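Local coordinates for protein P47 (Clostridium botulinum, PDB 6EKT) that is possibly part of a progenitor toxin complex that protects botulinum neurotoxin in the host gut, and has the tubular lipid-binding (TULIP) type of fold, at residues Y333-I338 and K366-P371; V324-L329 and A378-V383; I84-K89 and I105-E110. One frame throughout, in Å; residues are numbered along the deposited sequence.

Contact 1 (Y333-I338 and K366-P371)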
loop_
_atom_site.group_PDB
_atom_site.type_symbol
_atom_site.label_atom_id
_atom_site.label_comp_id
_atom_site.label_asym_id
_atom_site.label_seq_id
_atom_site.Cartn_x
_atom_site.Cartn_y
_atom_site.Cartn_z
ATOM N N TYR A 333 21.669 -20.638 38.555
ATOM C CA TYR A 333 20.998 -20.078 37.366
ATOM C C TYR A 333 21.982 -19.442 36.412
ATOM O O TYR A 333 23.139 -19.167 36.782
ATOM C CB TYR A 333 19.911 -19.075 37.760
ATOM C CG TYR A 333 20.412 -17.690 38.152
ATOM C CD1 TYR A 333 20.900 -17.446 39.440
ATOM C CD2 TYR A 333 20.373 -16.635 37.242
ATOM C CE1 TYR A 333 21.352 -16.187 39.809
ATOM C CE2 TYR A 333 20.824 -15.363 37.593
ATOM C CZ TYR A 333 21.298 -15.153 38.872
ATOM O OH TYR A 333 21.728 -13.908 39.215
ATOM N N SER A 334 21.509 -19.205 35.189
ATOM C CA SER A 334 22.296 -18.554 34.157
ATOM C C SER A 334 21.573 -17.316 33.666
ATOM O O SER A 334 20.355 -17.353 33.507
ATOM C CB SER A 334 22.444 -19.481 32.959
ATOM O OG SER A 334 23.445 -20.425 33.212
ATOM N N ASP A 335 22.321 -16.238 33.439
ATOM C CA ASP A 335 21.866 -15.166 32.554
ATOM C C ASP A 335 22.254 -15.514 31.128
ATOM O O ASP A 335 23.308 -16.117 30.906
ATOM C CB ASP A 335 22.523 -13.837 32.923
ATOM C CG ASP A 335 22.214 -13.411 34.338
ATOM O OD1 ASP A 335 21.037 -13.238 34.668
ATOM O OD2 ASP A 335 23.167 -13.267 35.112
ATOM N N PHE A 336 21.407 -15.129 30.172
ATOM C CA PHE A 336 21.770 -15.250 28.764
ATOM C C PHE A 336 21.289 -14.074 27.912
ATOM O O PHE A 336 20.357 -13.359 28.279
ATOM C CB PHE A 336 21.286 -16.575 28.181
ATOM C CG PHE A 336 19.799 -16.780 28.304
ATOM C CD1 PHE A 336 18.914 -16.150 27.408
ATOM C CD2 PHE A 336 19.282 -17.597 29.291
ATOM C CE1 PHE A 336 17.538 -16.337 27.511
ATOM C CE2 PHE A 336 17.896 -17.797 29.390
ATOM C CZ PHE A 336 17.031 -17.161 28.502
ATOM N N GLU A 337 21.951 -13.883 26.777
ATOM C CA GLU A 337 21.545 -12.864 25.811
ATOM C C GLU A 337 21.604 -13.498 24.454
ATOM O O GLU A 337 22.489 -14.311 24.208
ATOM C CB GLU A 337 22.518 -11.679 25.859
ATOM C CG GLU A 337 22.367 -10.858 27.124
ATOM C CD GLU A 337 23.190 -9.577 27.109
ATOM O OE1 GLU A 337 23.094 -8.795 26.136
ATOM O OE2 GLU A 337 23.916 -9.356 28.097
ATOM N N ILE A 338 20.681 -13.133 23.567
ATOM C CA ILE A 338 20.664 -13.679 22.224
ATOM C C ILE A 338 20.457 -12.511 21.262
ATOM O O ILE A 338 19.647 -11.614 21.532
ATOM C CB ILE A 338 19.514 -14.720 22.046
ATOM C CG1 ILE A 338 19.717 -15.926 22.986
ATOM C CG2 ILE A 338 19.426 -15.248 20.612
ATOM C CD1 ILE A 338 18.516 -16.845 23.073
ATOM N N LYS A 366 26.099 -16.160 31.438
ATOM C CA LYS A 366 26.889 -16.085 32.674
ATOM C C LYS A 366 26.299 -17.084 33.656
ATOM O O LYS A 366 25.111 -16.963 34.010
ATOM C CB LYS A 366 26.858 -14.673 33.266
ATOM C CG LYS A 366 27.779 -14.560 34.476
ATOM C CD LYS A 366 28.019 -13.103 34.855
ATOM C CE LYS A 366 28.807 -13.005 36.154
ATOM N NZ LYS A 366 29.845 -14.077 36.270
ATOM N N TYR A 367 27.117 -18.056 34.090
ATOM C CA TYR A 367 26.684 -19.016 35.125
ATOM C C TYR A 367 26.785 -18.429 36.531
ATOM O O TYR A 367 27.747 -17.735 36.831
ATOM C CB TYR A 367 27.557 -20.275 35.132
ATOM C CG TYR A 367 27.592 -21.071 33.855
ATOM C CD1 TYR A 367 26.449 -21.210 33.050
ATOM C CD2 TYR A 367 28.755 -21.746 33.483
ATOM C CE1 TYR A 367 26.488 -21.966 31.872
ATOM C CE2 TYR A 367 28.798 -22.511 32.318
ATOM C CZ TYR A 367 27.667 -22.633 31.533
ATOM O OH TYR A 367 27.726 -23.376 30.371
ATOM N N HIS A 368 25.833 -18.773 37.393
ATOM C CA HIS A 368 25.882 -18.433 38.812
ATOM C C HIS A 368 25.826 -19.748 39.602
ATOM O O HIS A 368 24.769 -20.373 39.705
ATOM C CB HIS A 368 24.712 -17.528 39.174
ATOM C CG HIS A 368 24.714 -16.230 38.433
ATOM N ND1 HIS A 368 25.264 -15.075 38.959
ATOM C CD2 HIS A 368 24.269 -15.909 37.198
ATOM C CE1 HIS A 368 25.140 -14.093 38.079
ATOM N NE2 HIS A 368 24.536 -14.571 37.003
ATOM N N LEU A 369 26.981 -20.158 40.120
ATOM C CA LEU A 369 27.213 -21.490 40.696
ATOM C C LEU A 369 28.112 -21.296 41.901
ATOM O O LEU A 369 28.949 -20.383 41.897
ATOM C CB LEU A 369 28.019 -22.353 39.708
ATOM C CG LEU A 369 27.355 -22.846 38.450
ATOM C CD1 LEU A 369 28.402 -23.138 37.413
ATOM C CD2 LEU A 369 26.615 -24.119 38.819
ATOM N N PHE A 370 27.988 -22.164 42.900
ATOM C CA PHE A 370 28.954 -22.165 44.000
ATOM C C PHE A 370 30.331 -22.660 43.482
ATOM O O PHE A 370 30.376 -23.628 42.730
ATOM C CB PHE A 370 28.456 -23.044 45.151
ATOM C CG PHE A 370 29.305 -22.946 46.383
ATOM C CD1 PHE A 370 29.128 -21.898 47.287
ATOM C CD2 PHE A 370 30.309 -23.892 46.626
ATOM C CE1 PHE A 370 29.947 -21.796 48.426
ATOM C CE2 PHE A 370 31.120 -23.798 47.749
ATOM C CZ PHE A 370 30.942 -22.748 48.652
ATOM N N PRO A 371 31.451 -21.986 43.870
ATOM C CA PRO A 371 32.790 -22.350 43.387
ATOM C C PRO A 371 33.118 -23.815 43.603
ATOM O O PRO A 371 32.972 -24.325 44.721
ATOM C CB PRO A 371 33.710 -21.448 44.222
ATOM C CG PRO A 371 32.897 -20.203 44.383
ATOM C CD PRO A 371 31.497 -20.726 44.643
#
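The imidazole of His368 is held twice by one neighbouring strand: it lies flat on the phenol ring of Tyr333 and points its NE2 at the carboxylate of Asp335. The two rings form an offset stack, centroids 4.2 Å apart and planes within 5° of parallel. His368 CD2 comes to 3.5 Å from Tyr333 CZ, the Tyr333 hydroxyl oxygen sits over the centre of the imidazole, and His368 CB adds a CH-pi contact to the phenol ring. With its CG between the backbone N and carbonyl carbon (chi1 79°), Tyr333 swings its ring toward the histidine. His368 NE2 donates to Asp335 OD2 at 2.7 Å, meeting the oxygen from above the carboxylate plane, with carboxylate and ring planes 86° apart. The nearby negative charge would be expected to favour a protonated imidazole.

These residues share one face of the antiparallel hairpin made by strands 329-347 and 352-368. Tyr333-His368 and Asp335-Lys366 are hydrogen-bonded pairs here; in the second, Lys366 N meets Asp335 O at 2.8 Å, and Asp335 N meets Lys366 O at 2.9 Å. Between them is the non-hydrogen-bonded pair of Ser334 and Tyr367, whose side chains take the other face. There Ser334 OG lies in the plane of the Tyr367 ring at its edge, 3.1 Å from CD1, and is hydrogen-bonded to Thr384 of helix 374-394.

Contact 2 (V324-L329 and A378-V383)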
loop_
_atom_site.group_PDB
_atom_site.type_symbol
_atom_site.label_atom_id
_atom_site.label_comp_id
_atom_site.label_asym_id
_atom_site.label_seq_id
_atom_site.Cartn_x
_atom_site.Cartn_y
_atom_site.Cartn_z
ATOM N N VAL A 324 17.639 -18.560 33.251
ATOM C CA VAL A 324 17.003 -19.858 33.489
ATOM C C VAL A 324 17.593 -20.426 34.786
ATOM O O VAL A 324 18.817 -20.452 34.959
ATOM C CB VAL A 324 17.131 -20.841 32.279
ATOM C CG1 VAL A 324 18.593 -21.151 31.923
ATOM C CG2 VAL A 324 16.305 -22.112 32.493
ATOM N N ARG A 325 16.710 -20.830 35.694
ATOM C CA ARG A 325 17.124 -21.345 37.010
ATOM C C ARG A 325 17.005 -22.864 37.011
ATOM O O ARG A 325 16.139 -23.419 36.302
ATOM C CB ARG A 325 16.260 -20.741 38.119
ATOM C CG ARG A 325 16.117 -19.231 38.039
ATOM C CD ARG A 325 15.349 -18.639 39.214
ATOM N NE ARG A 325 15.664 -17.211 39.272
ATOM C CZ ARG A 325 16.724 -16.698 39.919
ATOM N NH1 ARG A 325 17.567 -17.476 40.631
ATOM N NH2 ARG A 325 16.929 -15.396 39.865
ATOM N N LEU A 326 17.834 -23.548 37.807
ATOM C CA LEU A 326 17.666 -25.000 37.940
ATOM C C LEU A 326 16.442 -25.379 38.764
ATOM O O LEU A 326 16.304 -24.984 39.932
ATOM C CB LEU A 326 18.915 -25.686 38.500
ATOM C CG LEU A 326 20.217 -25.499 37.696
ATOM C CD1 LEU A 326 21.266 -26.444 38.272
ATOM C CD2 LEU A 326 20.015 -25.783 36.213
ATOM N N THR A 327 15.553 -26.142 38.136
ATOM C CA THR A 327 14.403 -26.747 38.816
ATOM C C THR A 327 14.879 -27.586 40.001
ATOM O O THR A 327 15.741 -28.471 39.860
ATOM C CB THR A 327 13.592 -27.571 37.811
ATOM O OG1 THR A 327 13.167 -26.693 36.770
ATOM C CG2 THR A 327 12.360 -28.248 38.463
ATOM N N GLY A 328 14.346 -27.239 41.178
ATOM C CA GLY A 328 14.709 -27.895 42.438
ATOM C C GLY A 328 15.978 -27.340 43.059
ATOM O O GLY A 328 16.391 -27.780 44.125
ATOM N N LEU A 329 16.618 -26.383 42.390
ATOM C CA LEU A 329 17.907 -25.835 42.839
ATOM C C LEU A 329 18.011 -24.433 42.262
ATOM O O LEU A 329 18.978 -24.081 41.572
ATOM C CB LEU A 329 19.079 -26.720 42.419
ATOM C CG LEU A 329 20.424 -26.491 43.147
ATOM C CD1 LEU A 329 20.310 -26.713 44.658
ATOM C CD2 LEU A 329 21.528 -27.360 42.574
ATOM N N ALA A 378 27.743 -29.029 35.377
ATOM C CA ALA A 378 27.334 -29.887 34.246
ATOM C C ALA A 378 25.829 -29.731 33.946
ATOM O O ALA A 378 25.430 -29.662 32.781
ATOM C CB ALA A 378 27.682 -31.343 34.492
ATOM N N VAL A 379 25.022 -29.636 34.993
ATOM C CA VAL A 379 23.553 -29.541 34.825
ATOM C C VAL A 379 23.220 -28.164 34.218
ATOM O O VAL A 379 22.485 -28.077 33.224
ATOM C CB VAL A 379 22.797 -29.763 36.144
ATOM C CG1 VAL A 379 21.284 -29.615 35.971
ATOM C CG2 VAL A 379 23.110 -31.161 36.713
ATOM N N LEU A 380 23.758 -27.105 34.822
ATOM C CA LEU A 380 23.510 -25.741 34.335
ATOM C C LEU A 380 24.017 -25.536 32.905
ATOM O O LEU A 380 23.364 -24.849 32.100
ATOM C CB LEU A 380 24.131 -24.712 35.279
ATOM C CG LEU A 380 23.777 -23.246 35.020
ATOM C CD1 LEU A 380 22.265 -22.999 35.054
ATOM C CD2 LEU A 380 24.541 -22.384 36.034
ATOM N N SER A 381 25.181 -26.107 32.596
ATOM C CA SER A 381 25.738 -25.992 31.240
ATOM C C SER A 381 24.717 -26.492 30.200
ATOM O O SER A 381 24.393 -25.791 29.215
ATOM C CB SER A 381 27.043 -26.811 31.175
ATOM O OG SER A 381 27.553 -26.835 29.868
ATOM N N SER A 382 24.175 -27.673 30.453
ATOM C CA SER A 382 23.177 -28.274 29.543
ATOM C C SER A 382 21.884 -27.465 29.482
ATOM O O SER A 382 21.367 -27.194 28.387
ATOM C CB SER A 382 22.900 -29.736 29.931
ATOM O OG SER A 382 24.028 -30.534 29.553
ATOM N N VAL A 383 21.376 -27.056 30.646
ATOM C CA VAL A 383 20.114 -26.311 30.704
ATOM C C VAL A 383 20.250 -24.995 29.938
ATOM O O VAL A 383 19.335 -24.601 29.197
ATOM C CB VAL A 383 19.626 -26.081 32.173
ATOM C CG1 VAL A 383 18.422 -25.123 32.232
ATOM C CG2 VAL A 383 19.220 -27.404 32.808
#
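Strand 324-326 passes over helix 378-383 with their short axes 9.2 Å apart at closest approach and their chain directions 147° apart, so the two run roughly antiparallel. This is sheet-on-helix packing, consistent with the TULIP-like architecture of P47, in which a beta-sheet wraps around a long alpha-helix; helix 374-394 is probably that helix. No hydrogen bond crosses the interface, and the contact is made by branched aliphatic side chains.

Leu326 makes most of the contact. Both of its methyl groups touch the helix: CD1 reaches Val379 CG1 at 3.9 Å, while CD2 meets Leu380 CD1 at 3.8 Å and Val383 CG2 at 3.9 Å. The leucine thus rests among three residues of one helix face, at positions i, i+1 and i+4. The bond from CA to CB of Leu380 does not point at the strand, but with its CG trans to the backbone N (chi1 -171°) its CD1 is brought in, and the two leucine side chains cross at about a right angle. Tyr299 of strand 297-311 packs against Leu326, Val379 and Val383, and Val332 of strand 329-347 against Leu326 and Leu380, completing the apolar cluster between sheet and helix.

After Leu326 the strand gives way to a type II beta turn ending at Leu329, closed by Leu329 N bonding to Leu326 O at 2.8 Å. Two residues before Leu326, Val324 CG2 touches Val383 CG1 at 3.7 Å.

Contact 3 (I84-K89 and I105-E110)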
loop_
_atom_site.group_PDB
_atom_site.type_symbol
_atom_site.label_atom_id
_atom_site.label_comp_id
_atom_site.label_asym_id
_atom_site.label_seq_id
_atom_site.Cartn_x
_atom_site.Cartn_y
_atom_site.Cartn_z
ATOM N N ILE A 84 -5.575 13.136 -20.932
ATOM C CA ILE A 84 -6.350 12.207 -21.760
ATOM C C ILE A 84 -6.489 12.685 -23.203
ATOM O O ILE A 84 -6.542 13.902 -23.460
ATOM C CB ILE A 84 -7.747 11.883 -21.170
ATOM C CG1 ILE A 84 -8.631 13.141 -21.071
ATOM C CG2 ILE A 84 -7.610 11.130 -19.834
ATOM C CD1 ILE A 84 -10.114 12.847 -20.911
ATOM N N LYS A 85 -6.501 11.729 -24.131
ATOM C CA LYS A 85 -6.831 12.009 -25.527
ATOM C C LYS A 85 -8.303 11.669 -25.721
ATOM O O LYS A 85 -8.753 10.616 -25.256
ATOM C CB LYS A 85 -6.001 11.146 -26.478
ATOM C CG LYS A 85 -4.506 11.429 -26.529
ATOM C CD LYS A 85 -3.887 10.487 -27.549
ATOM C CE LYS A 85 -2.376 10.370 -27.417
ATOM N NZ LYS A 85 -1.879 9.334 -28.375
ATOM N N THR A 86 -9.046 12.537 -26.414
ATOM C CA THR A 86 -10.472 12.290 -26.653
ATOM C C THR A 86 -10.802 12.345 -28.160
ATOM O O THR A 86 -11.583 13.202 -28.586
ATOM C CB THR A 86 -11.386 13.255 -25.855
ATOM O OG1 THR A 86 -11.161 14.601 -26.296
ATOM C CG2 THR A 86 -11.126 13.172 -24.339
ATOM N N PRO A 87 -10.206 11.431 -28.968
ATOM C CA PRO A 87 -10.404 11.458 -30.418
ATOM C C PRO A 87 -11.897 11.453 -30.791
ATOM O O PRO A 87 -12.679 10.652 -30.258
ATOM C CB PRO A 87 -9.694 10.183 -30.909
ATOM C CG PRO A 87 -9.574 9.311 -29.693
ATOM C CD PRO A 87 -9.358 10.284 -28.569
ATOM N N ILE A 88 -12.271 12.392 -31.651
ATOM C CA ILE A 88 -13.644 12.540 -32.150
ATOM C C ILE A 88 -13.747 11.803 -33.490
ATOM O O ILE A 88 -13.053 12.151 -34.451
ATOM C CB ILE A 88 -14.034 14.036 -32.332
ATOM C CG1 ILE A 88 -13.888 14.804 -31.010
ATOM C CG2 ILE A 88 -15.477 14.181 -32.820
ATOM C CD1 ILE A 88 -13.582 16.277 -31.184
ATOM N N LYS A 89 -14.613 10.795 -33.550
ATOM C CA LYS A 89 -14.830 10.072 -34.815
ATOM C C LYS A 89 -15.722 10.832 -35.802
ATOM O O LYS A 89 -15.518 10.735 -37.016
ATOM C CB LYS A 89 -15.317 8.626 -34.600
ATOM C CG LYS A 89 -16.683 8.436 -33.945
ATOM C CD LYS A 89 -17.146 6.981 -34.058
ATOM C CE LYS A 89 -18.069 6.595 -32.911
ATOM N NZ LYS A 89 -18.293 5.118 -32.832
ATOM N N ILE A 105 -10.485 14.857 -35.420
ATOM C CA ILE A 105 -9.882 15.804 -34.464
ATOM C C ILE A 105 -9.588 15.053 -33.153
ATOM O O ILE A 105 -10.428 14.268 -32.667
ATOM C CB ILE A 105 -10.758 17.085 -34.280
ATOM C CG1 ILE A 105 -10.539 18.087 -35.435
ATOM C CG2 ILE A 105 -10.446 17.822 -32.981
ATOM C CD1 ILE A 105 -10.939 17.610 -36.810
ATOM N N ASN A 106 -8.395 15.302 -32.600
ATOM C CA ASN A 106 -7.841 14.506 -31.497
ATOM C C ASN A 106 -7.317 15.406 -30.345
ATOM O O ASN A 106 -6.099 15.626 -30.217
ATOM C CB ASN A 106 -6.760 13.558 -32.061
ATOM C CG ASN A 106 -6.311 12.505 -31.064
ATOM O OD1 ASN A 106 -6.978 12.246 -30.050
ATOM N ND2 ASN A 106 -5.174 11.875 -31.358
ATOM N N PRO A 107 -8.243 15.936 -29.504
ATOM C CA PRO A 107 -7.857 16.834 -28.416
ATOM C C PRO A 107 -7.138 16.113 -27.278
ATOM O O PRO A 107 -7.368 14.918 -27.035
ATOM C CB PRO A 107 -9.203 17.381 -27.909
ATOM C CG PRO A 107 -10.210 17.055 -28.989
ATOM C CD PRO A 107 -9.705 15.751 -29.537
ATOM N N VAL A 108 -6.255 16.852 -26.613
ATOM C CA VAL A 108 -5.630 16.387 -25.385
ATOM C C VAL A 108 -6.098 17.313 -24.272
ATOM O O VAL A 108 -5.865 18.536 -24.316
ATOM C CB VAL A 108 -4.083 16.381 -25.481
ATOM C CG1 VAL A 108 -3.463 15.834 -24.197
ATOM C CG2 VAL A 108 -3.629 15.573 -26.687
ATOM N N LEU A 109 -6.783 16.721 -23.299
ATOM C CA LEU A 109 -7.266 17.438 -22.153
ATOM C C LEU A 109 -6.564 16.956 -20.888
ATOM O O LEU A 109 -5.918 15.891 -20.874
ATOM C CB LEU A 109 -8.783 17.251 -22.001
ATOM C CG LEU A 109 -9.654 17.458 -23.247
ATOM C CD1 LEU A 109 -11.099 17.041 -23.008
ATOM C CD2 LEU A 109 -9.585 18.902 -23.699
ATOM N N GLU A 110 -6.691 17.754 -19.837
ATOM C CA GLU A 110 -6.416 17.293 -18.491
ATOM C C GLU A 110 -7.667 17.479 -17.662
ATOM O O GLU A 110 -8.250 18.562 -17.643
ATOM C CB GLU A 110 -5.219 18.024 -17.875
ATOM C CG GLU A 110 -3.908 17.380 -18.257
ATOM C CD GLU A 110 -2.696 17.996 -17.580
ATOM O OE1 GLU A 110 -1.600 17.834 -18.133
ATOM O OE2 GLU A 110 -2.821 18.625 -16.498
HETATM O O HOH W 1 -10.188 11.821 -33.899
#
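Ile84 and Leu109 pair through two backbone hydrogen bonds where strands 81-88 and 108-118 lie side by side in an antiparallel sheet of the N-terminal domain, the part of P47 that resembles OrfX2. Ile84 N to Leu109 O and Leu109 N to Ile84 O are both 2.8 Å. The same register carries on past the regular strand, but with single bonds: Thr86 N donates to Pro107 O at 3.0 Å and Ile88 N to Ile105 O at 2.8 Å. Pro107 has no N-H to return, and its CD lies 3.3 Å from Thr86 O instead. At Ile88 and Ile105 a water donates to both carbonyl oxygens, bridging the two chains.

Weaker polar contacts fill in between. Lys85 CA and Val108 CA point C-H groups at Pro107 O and Ile84 O, and the Asn106 amide, carried by a CG opposite the backbone N (chi1 -169°), runs alongside the Pro87 ring with OD1 3.4 Å from Pro87 CD.

Apolar contacts gather on the side facing helix 152-168. Ile88 CD1 meets Ile105 CG2 at 3.9 Å and also nears the ring of Pro107; Phe158 of the helix packs against Ile105 and Pro107, and Leu162 and Phe166 against Leu109. Thr86 also lies buried here, its CG2 near Leu109 CD1. Its OG1 has no hydrogen-bonding partner in the model and faces the Pro107 ring, 3.7 Å from CD.

Contacts 1 and 2 lie together near one end of the elongated molecule, their centres about 9 Å apart. They share one sheet, in which strands 315-326 and 329-347 are neighbours, and contact 1 is nested along the chain inside the loop closed by contact 2. Strand 352-368 leads directly into helix 374-394, so hairpin and helix belong to one continuous unit: contact 1 pairs two neighbouring strands of the sheet, and contact 2 packs the next strand, 315-326, onto the helix. Contact 3 closes earlier in the chain, in a separate sheet on the opposite side of the chain's centre, its centre about 78 Å from that of contact 1.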